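Local coordinates for protein KauB (Pseudomonas aeruginosa PAO1, PDB 6B4R) that catalyses the NAD(P)+-dependent oxidation of a broad range of aldehydes, aminoaldehydes among them, to the corresponding carboxylic acids, at the interface of chains A and B. Sequence-based numbering; all coordinates share one arbitrary frame. Chains: chain A, KauB; chain B, KauB.

Contact 1: the interface of chains A and B. Residues chain A 143-145, 492, 494; chain B 460-462, 464-465.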
ATOM      1  N   ALA A 143       1.589   0.038  12.448  1.00 20.21           N
ATOM      2  CA  ALA A 143       0.208  -0.308  12.769  1.00 27.57           C
ATOM      3  C   ALA A 143      -0.495   0.757  13.601  1.00 30.09           C
ATOM      4  O   ALA A 143       0.144   1.553  14.292  1.00 28.04           O
ATOM      5  CB  ALA A 143       0.141  -1.656  13.473  1.00 20.01           C
ATOM      6  N   ALA A 144      -1.821   0.762  13.518  1.00 26.43           N
ATOM      7  CA  ALA A 144      -2.642   1.628  14.350  1.00 24.64           C
ATOM      8  C   ALA A 144      -2.735   1.026  15.746  1.00 27.25           C
ATOM      9  O   ALA A 144      -3.502   0.094  15.982  1.00 31.68           O
ATOM     10  CB  ALA A 144      -4.025   1.795  13.744  1.00 24.69           C
ATOM     11  N   THR A 145      -1.941   1.564  16.665  1.00 27.26           N
ATOM     12  CA  THR A 145      -1.861   1.041  18.020  1.00 25.72           C
ATOM     13  C   THR A 145      -2.288   2.124  19.010  1.00 33.10           C
ATOM     14  O   THR A 145      -2.458   3.281  18.621  1.00 32.57           O
ATOM     15  CB  THR A 145      -0.420   0.577  18.341  1.00 32.75           C
ATOM     16  OG1 THR A 145       0.482   1.685  18.234  1.00 23.93           O
ATOM     17  CG2 THR A 145       0.013  -0.521  17.381  1.00 23.32           C
ATOM     18  N   ALA A 492       7.131  -8.341  13.426  1.00 22.80           N
ATOM     19  CA  ALA A 492       6.272  -7.413  14.149  1.00 21.37           C
ATOM     20  C   ALA A 492       6.944  -6.948  15.437  1.00 31.70           C
ATOM     21  O   ALA A 492       6.979  -7.677  16.429  1.00 34.94           O
ATOM     22  CB  ALA A 492       4.928  -8.051  14.447  1.00 24.57           C
ATOM     23  N   TRP A 494       6.664  -4.737  18.474  1.00 24.89           N
ATOM     24  CA  TRP A 494       5.738  -3.961  19.292  1.00 25.12           C
ATOM     25  C   TRP A 494       6.440  -3.365  20.506  1.00 28.48           C
ATOM     26  O   TRP A 494       6.829  -4.080  21.430  1.00 24.08           O
ATOM     27  CB  TRP A 494       4.543  -4.818  19.720  1.00 21.06           C
ATOM     28  CG  TRP A 494       3.263  -4.431  19.041  1.00 25.57           C
ATOM     29  CD1 TRP A 494       2.117  -3.988  19.638  1.00 26.00           C
ATOM     30  CD2 TRP A 494       3.004  -4.434  17.631  1.00 25.83           C
ATOM     31  NE1 TRP A 494       1.158  -3.724  18.689  1.00 27.51           N
ATOM     32  CE2 TRP A 494       1.677  -3.989  17.449  1.00 27.40           C
ATOM     33  CE3 TRP A 494       3.761  -4.774  16.504  1.00 25.34           C
ATOM     34  CZ2 TRP A 494       1.095  -3.872  16.189  1.00 24.23           C
ATOM     35  CZ3 TRP A 494       3.182  -4.656  15.252  1.00 27.98           C
ATOM     36  CH2 TRP A 494       1.861  -4.209  15.105  1.00 27.15           C
TER
ATOM     37  N   GLY B 460       2.989  -9.064  23.313  1.00 30.63           N
ATOM     38  CA  GLY B 460       2.327  -7.875  22.807  1.00 31.71           C
ATOM     39  C   GLY B 460       1.805  -8.022  21.390  1.00 30.62           C
ATOM     40  O   GLY B 460       2.100  -9.001  20.706  1.00 34.77           O
ATOM     41  N   GLY B 461       1.026  -7.037  20.949  1.00 34.98           N
ATOM     42  CA  GLY B 461       0.440  -7.056  19.620  1.00 27.97           C
ATOM     43  C   GLY B 461      -1.003  -7.534  19.620  1.00 36.32           C
ATOM     44  O   GLY B 461      -1.326  -8.557  20.223  1.00 39.55           O
ATOM     45  N   ASP B 462      -1.872  -6.784  18.948  1.00 27.81           N
ATOM     46  CA  ASP B 462      -3.273  -7.169  18.810  1.00 21.36           C
ATOM     47  C   ASP B 462      -3.529  -7.788  17.436  1.00 25.85           C
ATOM     48  O   ASP B 462      -2.668  -8.483  16.896  1.00 30.37           O
ATOM     49  CB  ASP B 462      -4.193  -5.965  19.044  1.00 28.92           C
ATOM     50  CG  ASP B 462      -3.694  -4.701  18.361  1.00 28.97           C
ATOM     51  OD1 ASP B 462      -3.088  -4.801  17.275  1.00 31.29           O
ATOM     52  OD2 ASP B 462      -3.906  -3.602  18.916  1.00 34.09           O
ATOM     53  N   THR B 464      -3.678  -6.226  14.739  1.00 21.85           N
ATOM     54  CA  THR B 464      -2.956  -5.460  13.731  1.00 19.94           C
ATOM     55  C   THR B 464      -1.553  -6.015  13.516  1.00 24.00           C
ATOM     56  O   THR B 464      -0.898  -5.695  12.524  1.00 20.08           O
ATOM     57  CB  THR B 464      -2.854  -3.969  14.108  1.00 21.74           C
ATOM     58  OG1 THR B 464      -1.973  -3.811  15.228  1.00 19.54           O
ATOM     59  CG2 THR B 464      -4.227  -3.412  14.454  1.00 21.63           C
ATOM     60  N   ALA B 465      -1.101  -6.853  14.444  1.00 20.71           N
ATOM     61  CA  ALA B 465       0.252  -7.403  14.396  1.00 23.35           C
ATOM     62  C   ALA B 465       0.290  -8.794  13.774  1.00 26.00           C
ATOM     63  O   ALA B 465      -0.374  -9.709  14.256  1.00 31.56           O
ATOM     64  CB  ALA B 465       0.856  -7.442  15.795  1.00 24.00           C
TER
HETATM   65  O   HOH W   1      -4.866  -1.530  17.683  1.00 33.28           O

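Contact 2: the interface of chains A and B. Residues chain A 246, 249-250, 253, 266, 268, 472; chain B 257, 259-261.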
ATOM      1  N   THR A 246       6.597 -30.177 -12.810  1.00 37.58           N
ATOM      2  CA  THR A 246       5.764 -30.465 -11.648  1.00 35.83           C
ATOM      3  C   THR A 246       6.349 -31.596 -10.805  1.00 28.92           C
ATOM      4  O   THR A 246       6.331 -31.539  -9.574  1.00 31.95           O
ATOM      5  CB  THR A 246       4.326 -30.822 -12.085  1.00 38.03           C
ATOM      6  OG1 THR A 246       3.696 -29.660 -12.638  1.00 38.34           O
ATOM      7  CG2 THR A 246       3.503 -31.321 -10.910  1.00 37.12           C
ATOM      8  N   ALA A 249       9.432 -30.330  -8.867  1.00 27.16           N
ATOM      9  CA  ALA A 249       8.925 -29.353  -7.911  1.00 28.18           C
ATOM     10  C   ALA A 249       8.335 -30.040  -6.684  1.00 30.19           C
ATOM     11  O   ALA A 249       8.572 -29.621  -5.551  1.00 29.36           O
ATOM     12  CB  ALA A 249       7.886 -28.461  -8.570  1.00 30.43           C
ATOM     13  N   LYS A 250       7.567 -31.099  -6.918  1.00 30.07           N
ATOM     14  CA  LYS A 250       7.008 -31.888  -5.830  1.00 29.28           C
ATOM     15  C   LYS A 250       8.123 -32.519  -5.005  1.00 29.15           C
ATOM     16  O   LYS A 250       8.066 -32.534  -3.776  1.00 29.86           O
ATOM     17  CB  LYS A 250       6.087 -32.978  -6.377  1.00 31.21           C
ATOM     18  CG  LYS A 250       4.730 -32.492  -6.850  1.00 30.77           C
ATOM     19  CD  LYS A 250       3.903 -33.650  -7.393  1.00 30.27           C
ATOM     20  CE  LYS A 250       2.543 -33.184  -7.888  1.00 37.98           C
ATOM     21  NZ  LYS A 250       1.776 -34.300  -8.512  1.00 44.37           N
ATOM     22  N   MET A 253       9.896 -30.197  -2.634  1.00 27.99           N
ATOM     23  CA  MET A 253       9.026 -29.895  -1.505  1.00 26.72           C
ATOM     24  C   MET A 253       9.115 -30.995  -0.452  1.00 31.90           C
ATOM     25  O   MET A 253       8.982 -30.739   0.745  1.00 35.41           O
ATOM     26  CB  MET A 253       7.586 -29.729  -1.986  1.00 29.14           C
ATOM     27  CG  MET A 253       6.669 -29.046  -0.992  1.00 32.71           C
ATOM     28  SD  MET A 253       5.050 -28.686  -1.698  1.00 38.54           S
ATOM     29  CE  MET A 253       4.260 -27.886  -0.303  1.00 34.49           C
ATOM     30  N   LEU A 266       7.835 -22.314  -5.953  1.00 31.28           N
ATOM     31  CA  LEU A 266       7.984 -23.093  -7.172  1.00 31.47           C
ATOM     32  C   LEU A 266       7.165 -22.561  -8.336  1.00 34.32           C
ATOM     33  O   LEU A 266       6.085 -22.004  -8.149  1.00 34.62           O
ATOM     34  CB  LEU A 266       7.555 -24.536  -6.916  1.00 37.07           C
ATOM     35  CG  LEU A 266       8.172 -25.255  -5.720  1.00 35.91           C
ATOM     36  CD1 LEU A 266       7.401 -26.528  -5.420  1.00 42.11           C
ATOM     37  CD2 LEU A 266       9.629 -25.564  -5.986  1.00 26.20           C
ATOM     38  N   ALA A 268       5.965 -24.499 -11.643  1.00 31.50           N
ATOM     39  CA  ALA A 268       5.968 -25.773 -12.354  1.00 28.39           C
ATOM     40  C   ALA A 268       5.451 -25.682 -13.788  1.00 27.42           C
ATOM     41  O   ALA A 268       5.480 -24.620 -14.410  1.00 31.12           O
ATOM     42  CB  ALA A 268       5.193 -26.821 -11.565  1.00 31.16           C
ATOM     43  N   GLN A 472      -1.154 -26.723  -9.390  1.00 24.03           N
ATOM     44  CA  GLN A 472       0.098 -27.448  -9.588  1.00 26.56           C
ATOM     45  C   GLN A 472       1.061 -26.747 -10.546  1.00 29.88           C
ATOM     46  O   GLN A 472       2.068 -27.324 -10.951  1.00 25.87           O
ATOM     47  CB  GLN A 472      -0.167 -28.884 -10.052  1.00 18.91           C
ATOM     48  CG  GLN A 472      -0.908 -29.729  -9.031  1.00 34.87           C
ATOM     49  CD  GLN A 472      -0.784 -31.217  -9.300  1.00 34.57           C
ATOM     50  OE1 GLN A 472       0.206 -31.675  -9.870  1.00 40.94           O
ATOM     51  NE2 GLN A 472      -1.790 -31.979  -8.889  1.00 23.80           N
TER
ATOM     52  N   GLY B 257       4.012 -32.524  -0.809  1.00 32.95           N
ATOM     53  CA  GLY B 257       4.927 -32.807  -1.899  1.00 31.76           C
ATOM     54  C   GLY B 257       4.627 -34.139  -2.558  1.00 33.89           C
ATOM     55  O   GLY B 257       4.980 -34.366  -3.715  1.00 37.76           O
ATOM     56  N   SER B 259       1.438 -35.319  -2.737  1.00 31.43           N
ATOM     57  CA  SER B 259       0.094 -35.246  -3.299  1.00 29.29           C
ATOM     58  C   SER B 259      -0.017 -34.262  -4.462  1.00 28.83           C
ATOM     59  O   SER B 259       0.413 -34.556  -5.576  1.00 28.65           O
ATOM     60  CB  SER B 259      -0.930 -34.903  -2.212  1.00 27.42           C
ATOM     61  OG  SER B 259      -0.615 -33.681  -1.569  1.00 34.16           O
ATOM     62  N   ASN B 260      -0.599 -33.097  -4.201  1.00 28.69           N
ATOM     63  CA  ASN B 260      -0.896 -32.151  -5.268  1.00 29.64           C
ATOM     64  C   ASN B 260      -0.146 -30.829  -5.147  1.00 24.80           C
ATOM     65  O   ASN B 260      -0.539 -29.835  -5.758  1.00 28.07           O
ATOM     66  CB  ASN B 260      -2.400 -31.888  -5.334  1.00 25.63           C
ATOM     67  CG  ASN B 260      -2.920 -31.179  -4.102  1.00 24.06           C
ATOM     68  OD1 ASN B 260      -2.277 -31.176  -3.051  1.00 23.37           O
ATOM     69  ND2 ASN B 260      -4.096 -30.575  -4.222  1.00 20.85           N
ATOM     70  N   MET B 261       0.922 -30.827  -4.353  1.00 25.79           N
ATOM     71  CA  MET B 261       1.767 -29.648  -4.174  1.00 28.81           C
ATOM     72  C   MET B 261       0.973 -28.482  -3.584  1.00 33.50           C
ATOM     73  O   MET B 261       1.217 -27.319  -3.909  1.00 33.24           O
ATOM     74  CB  MET B 261       2.398 -29.245  -5.511  1.00 31.39           C
ATOM     75  CG  MET B 261       3.771 -28.615  -5.413  1.00 35.90           C
ATOM     76  SD  MET B 261       4.245 -27.869  -6.985  1.00 47.16           S
ATOM     77  CE  MET B 261       3.817 -29.180  -8.117  1.00 32.74           C
TER

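Contact 1: the interface of chains A and B
With chi1 -109° and chi2 -119°, the indole of A:Trp494 is swung out from strand 488-496 so that one broad face lies against the loop of chain B running from B:Gly460 to B:Ala465. B:Thr464, whose OG1 sits between its backbone N and carbonyl carbon (chi1 70°), points that hydroxyl at the rim of the benzo ring beside CZ2, the two side chains crossing at about a right angle. The site is a worked example of an aromatic plate from one subunit bracing a loop of another through C-H contacts. B:Ala465 CB covers the six-membered ring, its carbon 3.5 Å from A:Trp494 CH2. B:Gly461 rests on the same face above the pyrrole ring, with CA 3.5 Å from A:Trp494 CD1; its positive phi, a conformation glycine accepts readily, lets the bare backbone lie against the plate. The methyl of A:Ala143 backs the threonine, CB to B:Thr464 CB being 3.8 Å.

No direct hydrogen bond joins the two chains within this patch, so the polar groups organise the loop and meet chain A through solvent. The carboxylate oxygen B:Asp462 OD1 accepts twice from B:Thr464: the backbone N of the threonine donates over 3.0 Å from the anti side, tilted out of the carboxylate plane, and the hydroxyl OG1 comes in nearly along the C-O axis. This double grip fixes the threonine's rotation beside the indole rim. The other carboxylate oxygen, B:Asp462 OD2, holds a water at 2.6 Å, and that water also lies 2.7 Å from the backbone carbonyl oxygen A:Ala144 O.

Contact 2: the interface of chains A and B
B:Met261 adopts a left-handed helical backbone conformation (phi 61°, psi 34°) shortly after helix 246-258 of its own chain, and from this turn its side chain is sent into chain A, between the matching helix 246-258 and strand 263-267. It illustrates a familiar device of subunit assembly, a flexible thioether plugged into an apolar socket of the neighbour. The socket is built mainly from A:Thr246, A:Ala249, A:Lys250 and A:Met253, spaced to share one face of the helix, with A:Leu266 on the strand opposite.

Each section of the methionine meets a different wall. B:Met261 CG lies 3.9 Å from A:Met253 SD, where the two thioether chains slant across one another. Further in, the sulfur B:Met261 SD is 3.8 Å from the methyl A:Leu266 CD1 and 4.0 Å from A:Ala249 CB. A bend at chi3 (-47°) then turns the terminal methyl aside, bringing B:Met261 CE to 3.5 Å from A:Thr246 CG2 and 3.7 Å from A:Lys250 CG.

A:Lys250 frames the mouth of the socket. Its aliphatic chain, extended beyond CG, runs past the carbonyl oxygen of B:Gly257 and crosses B:Met261 at about a right angle. The amine A:Lys250 NZ reaches B:Ser259 O at 3.2 Å, a weak hydrogen bond, and donates another weak one to A:Gln472 OE1 at 3.3 Å. The carbonyl oxygen of B:Ser259 and the amide oxygen of A:Gln472 may together favour a positive charge on NZ. A:Gln472 in turn lies across B:Asn260, the two side-chain amides nearly perpendicular. They do not pair amide to amide; instead the glutamine nitrogen A:Gln472 NE2 rests 3.6 Å from the asparagine methylene carbon B:Asn260 CB.

About 35 Å separates the centres of contact 1 and contact 2, which share no residue and draw on different elements: strand 488-496 against a loop in the first, helix 246-258 with the turn after it, strand 263-267 and the 3-10 helix 471-473 in the second. Contact 1 braces a loop that directly follows B:Asp459, which lines the pocket where a polyether, perhaps from crystallisation, is bound. Contact 2 lies about 8 Å from the catalytic glutamate A:Glu267. Both contacts thus place one subunit beside functional parts of its neighbour, suggesting that pairing may steady the active sites, as expected for the dimer unit of aldehyde dehydrogenases.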